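PDB 2C9K: pesticidal crystal protein Cry4Aa from Bacillus thuringiensis, which promotes colloid-osmotic lysis of insect midgut epithelial cells as a mosquito-larvicidal toxin associated with receptor binding and pore formation. Local coordinates for residues 148-151 / 152-156; 240-243 / 244-247; 304-308 / 309-313; 380-384 / 385-389; 211-214 / 215-218. All coordinates share one frame; numbering follows the deposited sequence.

Interaction 1 (148-151 / 152-156)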
loop_
_atom_site.group_PDB
_atom_site.type_symbol
_atom_site.label_atom_id
_atom_site.label_comp_id
_atom_site.label_asym_id
_atom_site.label_seq_id
_atom_site.Cartn_x
_atom_site.Cartn_y
_atom_site.Cartn_z
ATOM N N ASN A 148 -0.309 -10.799 -12.124
ATOM C CA ASN A 148 1.056 -10.409 -11.813
ATOM C C ASN A 148 2.025 -11.405 -12.436
ATOM O O ASN A 148 2.992 -11.013 -13.089
ATOM C CB ASN A 148 1.262 -10.330 -10.297
ATOM C CG ASN A 148 2.682 -9.927 -9.917
ATOM O OD1 ASN A 148 3.429 -10.717 -9.336
ATOM N ND2 ASN A 148 3.059 -8.696 -10.245
ATOM N N LEU A 149 1.772 -12.694 -12.236
ATOM C CA LEU A 149 2.637 -13.708 -12.829
ATOM C C LEU A 149 2.672 -13.420 -14.322
ATOM O O LEU A 149 3.744 -13.349 -14.934
ATOM C CB LEU A 149 2.080 -15.115 -12.587
ATOM C CG LEU A 149 2.137 -15.579 -11.135
ATOM C CD1 LEU A 149 1.401 -16.902 -10.958
ATOM C CD2 LEU A 149 3.589 -15.690 -10.728
ATOM N N HIS A 150 1.489 -13.233 -14.900
ATOM C CA HIS A 150 1.383 -12.941 -16.314
ATOM C C HIS A 150 2.282 -11.765 -16.675
ATOM O O HIS A 150 3.122 -11.873 -17.567
ATOM C CB HIS A 150 -0.063 -12.617 -16.690
ATOM C CG HIS A 150 -0.285 -12.506 -18.166
ATOM N ND1 HIS A 150 0.667 -12.878 -19.091
ATOM C CD2 HIS A 150 -1.348 -12.070 -18.879
ATOM C CE1 HIS A 150 0.204 -12.673 -20.309
ATOM N NE2 HIS A 150 -1.017 -12.183 -20.207
ATOM N N LEU A 151 2.115 -10.644 -15.979
ATOM C CA LEU A 151 2.923 -9.458 -16.257
ATOM C C LEU A 151 4.427 -9.715 -16.123
ATOM O O LEU A 151 5.231 -9.100 -16.832
ATOM C CB LEU A 151 2.516 -8.303 -15.330
ATOM C CG LEU A 151 1.153 -7.650 -15.586
ATOM C CD1 LEU A 151 0.792 -6.708 -14.452
ATOM C CD2 LEU A 151 1.191 -6.902 -16.915
ATOM N N THR A 152 4.805 -10.627 -15.226
ATOM C CA THR A 152 6.218 -10.930 -14.993
ATOM C C THR A 152 6.909 -11.647 -16.149
ATOM O O THR A 152 8.061 -11.351 -16.464
ATOM C CB THR A 152 6.412 -11.766 -13.717
ATOM O OG1 THR A 152 5.735 -11.135 -12.624
ATOM C CG2 THR A 152 7.877 -11.862 -13.377
ATOM N N VAL A 153 6.221 -12.592 -16.776
ATOM C CA VAL A 153 6.826 -13.301 -17.894
ATOM C C VAL A 153 6.909 -12.380 -19.102
ATOM O O VAL A 153 7.867 -12.440 -19.862
ATOM C CB VAL A 153 6.041 -14.573 -18.268
ATOM C CG1 VAL A 153 6.585 -15.152 -19.562
ATOM C CG2 VAL A 153 6.168 -15.603 -17.153
ATOM N N LEU A 154 5.912 -11.524 -19.283
ATOM C CA LEU A 154 5.941 -10.595 -20.402
ATOM C C LEU A 154 7.080 -9.586 -20.208
ATOM O O LEU A 154 7.835 -9.305 -21.138
ATOM C CB LEU A 154 4.603 -9.874 -20.519
ATOM C CG LEU A 154 3.460 -10.771 -20.985
ATOM C CD1 LEU A 154 2.130 -10.037 -20.880
ATOM C CD2 LEU A 154 3.726 -11.197 -22.421
ATOM N N ASN A 155 7.202 -9.048 -18.999
ATOM C CA ASN A 155 8.260 -8.088 -18.699
ATOM C C ASN A 155 9.579 -8.781 -18.968
ATOM O O ASN A 155 10.513 -8.178 -19.490
ATOM C CB ASN A 155 8.183 -7.641 -17.224
ATOM C CG ASN A 155 9.384 -6.797 -16.793
ATOM O OD1 ASN A 155 10.425 -7.325 -16.406
ATOM N ND2 ASN A 155 9.239 -5.481 -16.867
ATOM N N GLN A 156 9.635 -10.061 -18.623
ATOM C CA GLN A 156 10.842 -10.856 -18.814
ATOM C C GLN A 156 11.102 -11.081 -20.308
ATOM O O GLN A 156 12.224 -10.908 -20.787
ATOM C CB GLN A 156 10.700 -12.197 -18.082
ATOM C CG GLN A 156 11.991 -12.982 -17.973
ATOM C CD GLN A 156 12.536 -13.422 -19.329
ATOM O OE1 GLN A 156 12.001 -14.340 -19.963
ATOM N NE2 GLN A 156 13.596 -12.759 -19.784
#

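Interaction 2 (240-243 / 244-247)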
loop_
_atom_site.group_PDB
_atom_site.type_symbol
_atom_site.label_atom_id
_atom_site.label_comp_id
_atom_site.label_asym_id
_atom_site.label_seq_id
_atom_site.Cartn_x
_atom_site.Cartn_y
_atom_site.Cartn_z
ATOM N N VAL A 240 -1.026 -3.993 -7.488
ATOM C CA VAL A 240 -1.369 -3.187 -8.652
ATOM C C VAL A 240 -0.544 -1.899 -8.758
ATOM O O VAL A 240 -0.284 -1.409 -9.857
ATOM C CB VAL A 240 -2.869 -2.814 -8.628
ATOM C CG1 VAL A 240 -3.231 -1.962 -9.845
ATOM C CG2 VAL A 240 -3.709 -4.081 -8.583
ATOM N N ALA A 241 -0.143 -1.342 -7.617
ATOM C CA ALA A 241 0.652 -0.112 -7.604
ATOM C C ALA A 241 2.073 -0.308 -8.157
ATOM O O ALA A 241 2.725 0.652 -8.567
ATOM C CB ALA A 241 0.718 0.444 -6.190
ATOM N N LEU A 242 2.550 -1.549 -8.177
ATOM C CA LEU A 242 3.890 -1.832 -8.683
ATOM C C LEU A 242 3.904 -2.232 -10.166
ATOM O O LEU A 242 4.962 -2.228 -10.805
ATOM C CB LEU A 242 4.534 -2.944 -7.855
ATOM C CG LEU A 242 4.539 -2.689 -6.351
ATOM C CD1 LEU A 242 5.009 -3.943 -5.614
ATOM C CD2 LEU A 242 5.437 -1.501 -6.042
ATOM N N PHE A 243 2.732 -2.570 -10.704
ATOM C CA PHE A 243 2.619 -2.994 -12.103
ATOM C C PHE A 243 3.312 -2.076 -13.115
ATOM O O PHE A 243 3.924 -2.547 -14.082
ATOM C CB PHE A 243 1.143 -3.147 -12.479
ATOM C CG PHE A 243 0.495 -4.409 -11.943
ATOM C CD1 PHE A 243 -0.888 -4.576 -12.011
ATOM C CD2 PHE A 243 1.265 -5.438 -11.411
ATOM C CE1 PHE A 243 -1.490 -5.742 -11.563
ATOM C CE2 PHE A 243 0.667 -6.610 -10.959
ATOM C CZ PHE A 243 -0.711 -6.763 -11.035
ATOM N N PRO A 244 3.238 -0.753 -12.903
ATOM C CA PRO A 244 3.878 0.169 -13.842
ATOM C C PRO A 244 5.369 -0.054 -13.946
ATOM O O PRO A 244 5.990 0.347 -14.916
ATOM C CB PRO A 244 3.537 1.538 -13.264
ATOM C CG PRO A 244 2.224 1.298 -12.586
ATOM C CD PRO A 244 2.484 -0.009 -11.882
ATOM N N ASN A 245 5.946 -0.684 -12.936
ATOM C CA ASN A 245 7.380 -0.950 -12.940
ATOM C C ASN A 245 7.699 -2.014 -13.983
ATOM O O ASN A 245 8.839 -2.136 -14.427
ATOM C CB ASN A 245 7.837 -1.430 -11.561
ATOM C CG ASN A 245 7.579 -0.408 -10.464
ATOM O OD1 ASN A 245 7.863 -0.663 -9.291
ATOM N ND2 ASN A 245 7.043 0.754 -10.836
ATOM N N TYR A 246 6.688 -2.788 -14.372
ATOM C CA TYR A 246 6.885 -3.830 -15.366
ATOM C C TYR A 246 7.031 -3.232 -16.759
ATOM O O TYR A 246 7.372 -3.947 -17.699
ATOM C CB TYR A 246 5.717 -4.820 -15.360
ATOM C CG TYR A 246 5.695 -5.772 -14.175
ATOM C CD1 TYR A 246 6.772 -6.627 -13.913
ATOM C CD2 TYR A 246 4.597 -5.827 -13.319
ATOM C CE1 TYR A 246 6.755 -7.507 -12.824
ATOM C CE2 TYR A 246 4.574 -6.706 -12.231
ATOM C CZ TYR A 246 5.655 -7.538 -11.989
ATOM O OH TYR A 246 5.643 -8.373 -10.893
ATOM N N ASP A 247 6.774 -1.930 -16.895
ATOM C CA ASP A 247 6.884 -1.261 -18.192
ATOM C C ASP A 247 8.345 -1.052 -18.546
ATOM O O ASP A 247 8.918 0.003 -18.282
ATOM C CB ASP A 247 6.156 0.089 -18.170
ATOM C CG ASP A 247 6.195 0.814 -19.524
ATOM O OD1 ASP A 247 5.228 1.543 -19.838
ATOM O OD2 ASP A 247 7.188 0.675 -20.270
#

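Interaction 3 (304-308 / 309-313)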
loop_
_atom_site.group_PDB
_atom_site.type_symbol
_atom_site.label_atom_id
_atom_site.label_comp_id
_atom_site.label_asym_id
_atom_site.label_seq_id
_atom_site.Cartn_x
_atom_site.Cartn_y
_atom_site.Cartn_z
ATOM N N LYS A 304 -5.540 7.806 34.860
ATOM C CA LYS A 304 -6.235 8.488 35.945
ATOM C C LYS A 304 -5.320 8.690 37.154
ATOM O O LYS A 304 -4.446 7.863 37.429
ATOM C CB LYS A 304 -7.489 7.701 36.348
ATOM C CG LYS A 304 -8.604 7.772 35.310
ATOM C CD LYS A 304 -9.863 7.048 35.751
ATOM C CE LYS A 304 -9.655 5.549 35.798
ATOM N NZ LYS A 304 -10.924 4.849 36.167
ATOM N N ALA A 305 -5.522 9.799 37.863
ATOM C CA ALA A 305 -4.722 10.128 39.043
ATOM C C ALA A 305 -4.780 9.054 40.124
ATOM O O ALA A 305 -3.834 8.893 40.897
ATOM C CB ALA A 305 -5.173 11.450 39.620
ATOM N N GLN A 306 -5.886 8.320 40.181
ATOM C CA GLN A 306 -6.044 7.271 41.178
ATOM C C GLN A 306 -4.827 6.354 41.191
ATOM O O GLN A 306 -3.947 6.455 40.337
ATOM C CB GLN A 306 -7.293 6.440 40.884
ATOM C CG GLN A 306 -7.148 5.484 39.709
ATOM C CD GLN A 306 -8.373 4.604 39.503
ATOM O OE1 GLN A 306 -9.428 5.073 39.067
ATOM N NE2 GLN A 306 -8.238 3.321 39.821
ATOM N N THR A 307 -4.787 5.458 42.171
ATOM C CA THR A 307 -3.691 4.506 42.302
ATOM C C THR A 307 -4.272 3.120 42.481
ATOM O O THR A 307 -3.593 2.119 42.264
ATOM C CB THR A 307 -2.821 4.802 43.526
ATOM O OG1 THR A 307 -2.395 6.170 43.492
ATOM C CG2 THR A 307 -1.601 3.890 43.532
ATOM N N THR A 308 -5.535 3.072 42.891
ATOM C CA THR A 308 -6.223 1.806 43.101
ATOM C C THR A 308 -6.339 1.072 41.775
ATOM O O THR A 308 -6.361 1.697 40.715
ATOM C CB THR A 308 -7.625 2.036 43.667
ATOM O OG1 THR A 308 -8.326 2.965 42.831
ATOM C CG2 THR A 308 -7.541 2.590 45.083
ATOM N N PRO A 309 -6.415 -0.268 41.815
ATOM C CA PRO A 309 -6.525 -1.083 40.603
ATOM C C PRO A 309 -7.607 -0.621 39.630
ATOM O O PRO A 309 -8.446 0.226 39.959
ATOM C CB PRO A 309 -6.799 -2.481 41.154
ATOM C CG PRO A 309 -6.027 -2.478 42.445
ATOM C CD PRO A 309 -6.405 -1.123 43.017
ATOM N N ASN A 310 -7.569 -1.187 38.426
ATOM C CA ASN A 310 -8.530 -0.869 37.376
ATOM C C ASN A 310 -8.376 0.516 36.770
ATOM O O ASN A 310 -9.368 1.180 36.458
ATOM C CB ASN A 310 -9.953 -1.038 37.898
ATOM C CG ASN A 310 -10.265 -2.465 38.237
ATOM O OD1 ASN A 310 -10.109 -3.356 37.400
ATOM N ND2 ASN A 310 -10.710 -2.702 39.466
ATOM N N ASN A 311 -7.133 0.959 36.616
ATOM C CA ASN A 311 -6.892 2.256 36.008
ATOM C C ASN A 311 -6.877 1.968 34.506
ATOM O O ASN A 311 -6.703 0.822 34.078
ATOM C CB ASN A 311 -5.537 2.831 36.444
ATOM C CG ASN A 311 -5.474 4.356 36.331
ATOM O OD1 ASN A 311 -6.033 4.954 35.407
ATOM N ND2 ASN A 311 -4.777 4.987 37.271
ATOM N N PHE A 312 -7.092 3.001 33.708
ATOM C CA PHE A 312 -7.072 2.840 32.273
ATOM C C PHE A 312 -6.716 4.174 31.653
ATOM O O PHE A 312 -6.669 5.197 32.342
ATOM C CB PHE A 312 -8.427 2.324 31.762
ATOM C CG PHE A 312 -9.602 3.175 32.149
ATOM C CD1 PHE A 312 -9.764 4.453 31.624
ATOM C CD2 PHE A 312 -10.560 2.690 33.031
ATOM C CE1 PHE A 312 -10.862 5.237 31.970
ATOM C CE2 PHE A 312 -11.658 3.464 33.381
ATOM C CZ PHE A 312 -11.808 4.742 32.847
ATOM N N PHE A 313 -6.438 4.166 30.355
ATOM C CA PHE A 313 -6.081 5.400 29.696
ATOM C C PHE A 313 -7.316 6.191 29.321
ATOM O O PHE A 313 -8.149 5.782 28.514
ATOM C CB PHE A 313 -5.185 5.115 28.495
ATOM C CG PHE A 313 -3.831 4.591 28.879
ATOM C CD1 PHE A 313 -3.396 3.345 28.436
ATOM C CD2 PHE A 313 -3.002 5.332 29.720
ATOM C CE1 PHE A 313 -2.157 2.843 28.826
ATOM C CE2 PHE A 313 -1.762 4.843 30.116
ATOM C CZ PHE A 313 -1.336 3.595 29.669
#

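Interaction 4 (380-384 / 385-389)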
loop_
_atom_site.group_PDB
_atom_site.type_symbol
_atom_site.label_atom_id
_atom_site.label_comp_id
_atom_site.label_asym_id
_atom_site.label_seq_id
_atom_site.Cartn_x
_atom_site.Cartn_y
_atom_site.Cartn_z
ATOM N N ILE A 380 8.790 -3.144 19.174
ATOM C CA ILE A 380 9.595 -2.185 18.429
ATOM C C ILE A 380 10.781 -2.818 17.707
ATOM O O ILE A 380 11.240 -3.903 18.068
ATOM C CB ILE A 380 10.102 -1.109 19.414
ATOM C CG1 ILE A 380 8.900 -0.331 19.958
ATOM C CG2 ILE A 380 11.129 -0.209 18.760
ATOM C CD1 ILE A 380 9.207 0.615 21.094
ATOM N N THR A 381 11.260 -2.141 16.671
ATOM C CA THR A 381 12.411 -2.622 15.926
ATOM C C THR A 381 13.355 -1.453 15.668
ATOM O O THR A 381 12.911 -0.342 15.361
ATOM C CB THR A 381 11.996 -3.261 14.567
ATOM O OG1 THR A 381 13.153 -3.809 13.926
ATOM C CG2 THR A 381 11.347 -2.224 13.641
ATOM N N ASN A 382 14.655 -1.688 15.814
ATOM C CA ASN A 382 15.627 -0.629 15.574
ATOM C C ASN A 382 16.568 -1.014 14.447
ATOM O O ASN A 382 17.525 -0.307 14.159
ATOM C CB ASN A 382 16.435 -0.326 16.840
ATOM C CG ASN A 382 17.380 -1.452 17.225
ATOM O OD1 ASN A 382 18.046 -1.376 18.255
ATOM N ND2 ASN A 382 17.447 -2.497 16.404
ATOM N N GLY A 383 16.299 -2.150 13.818
ATOM C CA GLY A 383 17.139 -2.588 12.727
ATOM C C GLY A 383 18.127 -3.676 13.093
ATOM O O GLY A 383 18.564 -4.414 12.209
ATOM N N THR A 384 18.491 -3.790 14.369
ATOM C CA THR A 384 19.446 -4.825 14.768
ATOM C C THR A 384 18.889 -5.798 15.802
ATOM O O THR A 384 19.418 -6.896 15.977
ATOM C CB THR A 384 20.775 -4.218 15.315
ATOM O OG1 THR A 384 20.623 -3.853 16.693
ATOM C CG2 THR A 384 21.158 -2.983 14.516
ATOM N N ARG A 385 17.827 -5.401 16.492
ATOM C CA ARG A 385 17.236 -6.281 17.491
ATOM C C ARG A 385 15.813 -5.907 17.884
ATOM O O ARG A 385 15.320 -4.832 17.550
ATOM C CB ARG A 385 18.113 -6.325 18.747
ATOM C CG ARG A 385 18.124 -5.049 19.567
ATOM C CD ARG A 385 18.779 -5.303 20.926
ATOM N NE ARG A 385 18.646 -4.174 21.846
ATOM C CZ ARG A 385 19.176 -2.968 21.646
ATOM N NH1 ARG A 385 19.887 -2.719 20.546
ATOM N NH2 ARG A 385 18.994 -2.009 22.547
ATOM N N LEU A 386 15.162 -6.817 18.600
ATOM C CA LEU A 386 13.794 -6.614 19.065
ATOM C C LEU A 386 13.808 -5.898 20.416
ATOM O O LEU A 386 14.491 -6.322 21.343
ATOM C CB LEU A 386 13.087 -7.975 19.175
ATOM C CG LEU A 386 11.672 -8.116 19.736
ATOM C CD1 LEU A 386 11.705 -7.915 21.227
ATOM C CD2 LEU A 386 10.736 -7.127 19.071
ATOM N N LEU A 387 13.067 -4.800 20.512
ATOM C CA LEU A 387 12.979 -4.027 21.743
ATOM C C LEU A 387 11.529 -4.012 22.205
ATOM O O LEU A 387 10.658 -3.549 21.480
ATOM C CB LEU A 387 13.418 -2.584 21.513
ATOM C CG LEU A 387 14.798 -2.274 20.934
ATOM C CD1 LEU A 387 14.994 -0.760 20.891
ATOM C CD2 LEU A 387 15.868 -2.935 21.779
ATOM N N GLU A 388 11.270 -4.514 23.405
ATOM C CA GLU A 388 9.915 -4.527 23.935
ATOM C C GLU A 388 9.740 -3.397 24.925
ATOM O O GLU A 388 10.525 -3.250 25.847
ATOM C CB GLU A 388 9.612 -5.865 24.614
ATOM C CG GLU A 388 9.596 -7.032 23.640
ATOM C CD GLU A 388 9.253 -8.358 24.292
ATOM O OE1 GLU A 388 8.189 -8.440 24.951
ATOM O OE2 GLU A 388 10.044 -9.318 24.131
ATOM N N LYS A 389 8.718 -2.582 24.712
ATOM C CA LYS A 389 8.441 -1.467 25.600
ATOM C C LYS A 389 7.032 -1.629 26.127
ATOM O O LYS A 389 6.213 -2.311 25.521
ATOM C CB LYS A 389 8.584 -0.144 24.855
ATOM C CG LYS A 389 9.748 0.691 25.334
ATOM C CD LYS A 389 11.057 -0.082 25.262
ATOM C CE LYS A 389 12.230 0.761 25.748
ATOM N NZ LYS A 389 12.412 1.995 24.923
HETATM O O HOH W 1 21.199 -4.513 19.210
#

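Interaction 5 (211-214 / 215-218)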
loop_
_atom_site.group_PDB
_atom_site.type_symbol
_atom_site.label_atom_id
_atom_site.label_comp_id
_atom_site.label_asym_id
_atom_site.label_seq_id
_atom_site.Cartn_x
_atom_site.Cartn_y
_atom_site.Cartn_z
ATOM N N THR A 211 -25.012 -2.804 1.207
ATOM C CA THR A 211 -25.741 -3.872 1.886
ATOM C C THR A 211 -26.045 -3.660 3.369
ATOM O O THR A 211 -25.137 -3.632 4.193
ATOM C CB THR A 211 -24.966 -5.184 1.763
ATOM O OG1 THR A 211 -24.835 -5.528 0.377
ATOM C CG2 THR A 211 -25.670 -6.297 2.522
ATOM N N PRO A 212 -27.333 -3.527 3.729
ATOM C CA PRO A 212 -27.690 -3.332 5.137
ATOM C C PRO A 212 -27.212 -4.566 5.890
ATOM O O PRO A 212 -27.237 -5.670 5.350
ATOM C CB PRO A 212 -29.212 -3.256 5.106
ATOM C CG PRO A 212 -29.506 -2.730 3.755
ATOM C CD PRO A 212 -28.536 -3.489 2.883
ATOM N N ASP A 213 -26.778 -4.386 7.128
ATOM C CA ASP A 213 -26.301 -5.510 7.909
ATOM C C ASP A 213 -27.385 -5.876 8.906
ATOM O O ASP A 213 -27.715 -5.092 9.789
ATOM C CB ASP A 213 -25.012 -5.132 8.642
ATOM C CG ASP A 213 -24.345 -6.320 9.302
ATOM O OD1 ASP A 213 -25.081 -7.169 9.866
ATOM O OD2 ASP A 213 -23.091 -6.396 9.265
ATOM N N SER A 214 -27.945 -7.069 8.755
ATOM C CA SER A 214 -28.996 -7.535 9.652
ATOM C C SER A 214 -28.546 -7.368 11.088
ATOM O O SER A 214 -29.311 -6.903 11.926
ATOM C CB SER A 214 -29.303 -9.006 9.386
ATOM O OG SER A 214 -29.567 -9.226 8.011
ATOM N N ASN A 215 -27.297 -7.745 11.358
ATOM C CA ASN A 215 -26.727 -7.644 12.702
ATOM C C ASN A 215 -26.765 -6.225 13.260
ATOM O O ASN A 215 -26.889 -6.032 14.470
ATOM C CB ASN A 215 -25.274 -8.124 12.710
ATOM C CG ASN A 215 -25.141 -9.577 12.347
ATOM O OD1 ASN A 215 -24.038 -10.067 12.103
ATOM N ND2 ASN A 215 -26.265 -10.282 12.312
ATOM N N LEU A 216 -26.644 -5.237 12.376
ATOM C CA LEU A 216 -26.658 -3.839 12.785
ATOM C C LEU A 216 -28.047 -3.220 12.645
ATOM O O LEU A 216 -28.211 -2.003 12.716
ATOM C CB LEU A 216 -25.651 -3.055 11.945
ATOM C CG LEU A 216 -24.215 -3.570 11.988
ATOM C CD1 LEU A 216 -23.338 -2.654 11.169
ATOM C CD2 LEU A 216 -23.723 -3.627 13.430
ATOM N N ASP A 217 -29.042 -4.079 12.459
ATOM C CA ASP A 217 -30.425 -3.662 12.290
ATOM C C ASP A 217 -30.631 -2.822 11.044
ATOM O O ASP A 217 -31.499 -1.953 11.003
ATOM C CB ASP A 217 -30.920 -2.920 13.531
ATOM C CG ASP A 217 -31.287 -3.872 14.653
ATOM O OD1 ASP A 217 -32.156 -4.752 14.435
ATOM O OD2 ASP A 217 -30.709 -3.753 15.751
ATOM N N GLY A 218 -29.817 -3.098 10.030
ATOM C CA GLY A 218 -29.929 -2.396 8.767
ATOM C C GLY A 218 -28.824 -1.418 8.419
ATOM O O GLY A 218 -28.643 -1.078 7.250
#

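Interaction 1 (148-151 / 152-156)
One regular turn of helix 140-164, in the N-terminal helical domain, joins N148 to T152, and here T152 adds a side-chain bond to the usual backbone one. N148 O receives the backbone N of T152 at 2.8 Å and also the hydroxyl T152 OG1 at 2.8 Å. The two donors approach differently: T152 N arrives nearly in line with the carbonyl bond, whereas T152 OG1 stands 43° out of the carbonyl plane. The hydroxyl can fold back in this way because OG1 lies beside its own backbone N (chi1 -51°). This double grip satisfies the threonine hydroxyl inside a buried helix. The helical pattern continues with N155 N to L151 O at 2.9 Å (N-H...O 159°) and a longer bond from L154 N to H150 O at 3.3 Å. On the adjoining flank the imidazole of H150 meets L154 CD1 obliquely, while rings of H111 and F114 from helix 103-123 meet the same imidazole. The amides of N148 and N155 are engaged by the 240-247 connection, their ND2 atoms binding Y246 OH and Y246 O respectively. L149, L151, V153 and L154 pack against helices 29-37, 103-123 and 183-208. Such enclosure on several sides fits the central helix of the seven-helix bundle that forms the pore-forming domain of three-domain Cry toxins.

Interaction 2 (240-243 / 244-247)
F243 and Y246 meet across a compact 3-10 turn, and backbone hydrogen bonds, ring packing and proline contacts can be separated by their geometry. Two bonds of the i to i+3 kind define the turn: N245 N reaches L242 O at 2.8 Å, and Y246 N reaches F243 O at 2.8 Å. Both donors stand well above the plane of the carbonyl they bind, by 42° and 51° respectively, as expected for so tight a coil. Apolar contact comes mainly from the two rings. F243 CD2 approaches Y246 CE2 to 3.6 Å, lying at the edge of the tyrosine ring and in its plane; the phenylalanine ring, in turn, sees CE2 obliquely. With CG set beside the backbone N (chi1 -74°), the Y246 ring is brought beside F243, with Y246 CD2 3.4 Å from F243 O. The third kind of contact is made by P244. Lacking an N-H, it cannot donate to the preceding carbonyls, and it presents CD instead, 3.4 Å from A241 O. N245 adds its CB, 3.1 Å from L242 O. The turn follows helix 222-240 and precedes strand 255-256. F243 lies against T194 of helix 183-208 and L151 of helix 140-164, L242 packs on V13 and L14 of helix 5-16, and the ring of F17, just beyond that helix, meets the Y246 ring edge-to-face, so three helices converge on this short connection.

Interaction 3 (304-308 / 309-313)
P309 and Q306 begin the closure of the loop between strands 294-303 and 313-322, whose position matches the apical loops linked to receptor recognition in Cry toxins. The amide Q306 NE2 lies 3.1 Å from P309 O, and it donates to T308 O at 2.6 Å, which ties the glutamine back onto its own arm of the loop. N310 has a left-handed backbone conformation, and its OD1 is taken by the backbone N atoms of T399 and Y400. N311 carries the principal link. Its side-chain amide clasps both backbone polar groups of K304: K304 N gives to N311 OD1 at 2.9 Å, in the carbonyl plane and on a lone pair, while N311 ND2 gives to K304 O at 2.9 Å with a nearly straight N-H...O angle of 173°. CG anti to the backbone N (chi1 -156°) sends the amide across the loop, and the paired bonds fix its rotation. N311 ND2 also rests 3.4 Å from Q306 CG. F312 then offers one ring face to the lysine: K304 CE stands 3.8 Å from the ring centroid and 15° off the normal, a CH-pi contact. K304 NZ reaches Q306 OE1 only weakly. The loop joins two strands of one sheet and packs against strand 373-381 of a second, with F312 on S374, F313 on I373, and Y370, N372 and Q397 of nearby loops alongside.

Interaction 4 (380-384 / 385-389)
I380 and L387 form the hydrogen-bonded antiparallel pair nearest the turn of the hairpin 373-381/386-392, with I380 N to L387 O at 3.0 Å and L387 N to I380 O at 3.2 Å. I380 CB and L387 CB stand 4.2 Å apart on one face of the sheet. I380 places CG1 beside its backbone N (chi1 -65°), and with chi2 extended I380 CD1 reaches K389 CB at 3.9 Å, crossing that side chain at a slant. T381 and L386, a non-hydrogen-bonded pair, point to the other face; L386 bends back so that CD2 lies 3.4 Å from I380 O, and T381 OG1 is bound to Y427 O. Residues N382 to R385 close the turn. In R385, CG sits between the backbone N and the carbonyl carbon (chi1 70°), and from there the chain runs extended to NE, alongside T384. L387 CG lies 4.2 Å above the R385 guanidinium plane, toward its rim, while the N382 amide is turned 76° against that plane. A water joins the two exposed side chains, accepting from R385 NH1 at 2.6 Å and pairing with T384 OG1 at 2.7 Å. G383 has a positive phi, at which a side chain would collide with the carbonyl O of N382. This is a beta hairpin with a four-residue loop, at the edge of a four-stranded antiparallel sheet ordered 3-2-1-4, the Greek-key arrangement of the Cry toxin central domain.

Interaction 5 (211-214 / 215-218)
D213 and L216 make the firm side of this short turn in the loop between helices 183-208 and 222-240. D213 O is gripped by two backbone donors, L216 N at 2.8 Å and G218 N at 2.9 Å, which arrive from opposite faces of its carbonyl plane, 58° and 46° out of it. A third bond, D217 N to S214 O at 2.9 Å, is nested within the G218 N to D213 O bond. The side chains reinforce the closure: D213 CB and L216 CG come within 3.8 Å, and L216, the one buried residue here, also touches N221 and K275. The D213 carboxylate, its CG trans to the backbone N, approaches N215, where D213 OD1 accepts a weak bond from N215 N at 2.7 Å; OD2 pairs with N221 ND2. The D213 and N215 side chains cross at a slant.

The opposite character appears along S214, N215 and D217, which are exposed. The D217 side chain leaves the backbone pointing away from 211-214, and N215 OD1 makes a weak hydrogen bond with K59 NZ. P212 CB lies 3.1 Å from G218 O where the two ends of the turn meet, on the more exposed side. Because G218 has a positive phi, a side chain there would run into the carbonyl O of D217. With D217 in a left-handed conformation (phi 63°), and the G218 N to D213 O bond enclosing the D217 N to S214 O bond, the arrangement is a Schellman motif terminating one short helical turn.

Along the chain the order is interaction 1, interaction 5, interaction 2, interaction 3 and interaction 4. Interactions 1, 5 and 2 belong to the N-terminal helical domain, while interactions 3 and 4 lie in the next, beta-rich domain. Interactions 1 and 2 pack directly, centres about 10 Å apart, joining helix 140-164 to the connection after helix 222-240. Interaction 5 lies in the loop leading into helix 222-240, its centre about 38 Å from interaction 2. Interactions 3 and 4 sit on two sheets, centres about 29 Å apart. Interactions 1 and 3, about 57 Å between centres, lie farthest apart. The contacts thus sample the helical domain, which in this family forms pores, and, with a probable apical loop, the beta domain linked to receptor recognition.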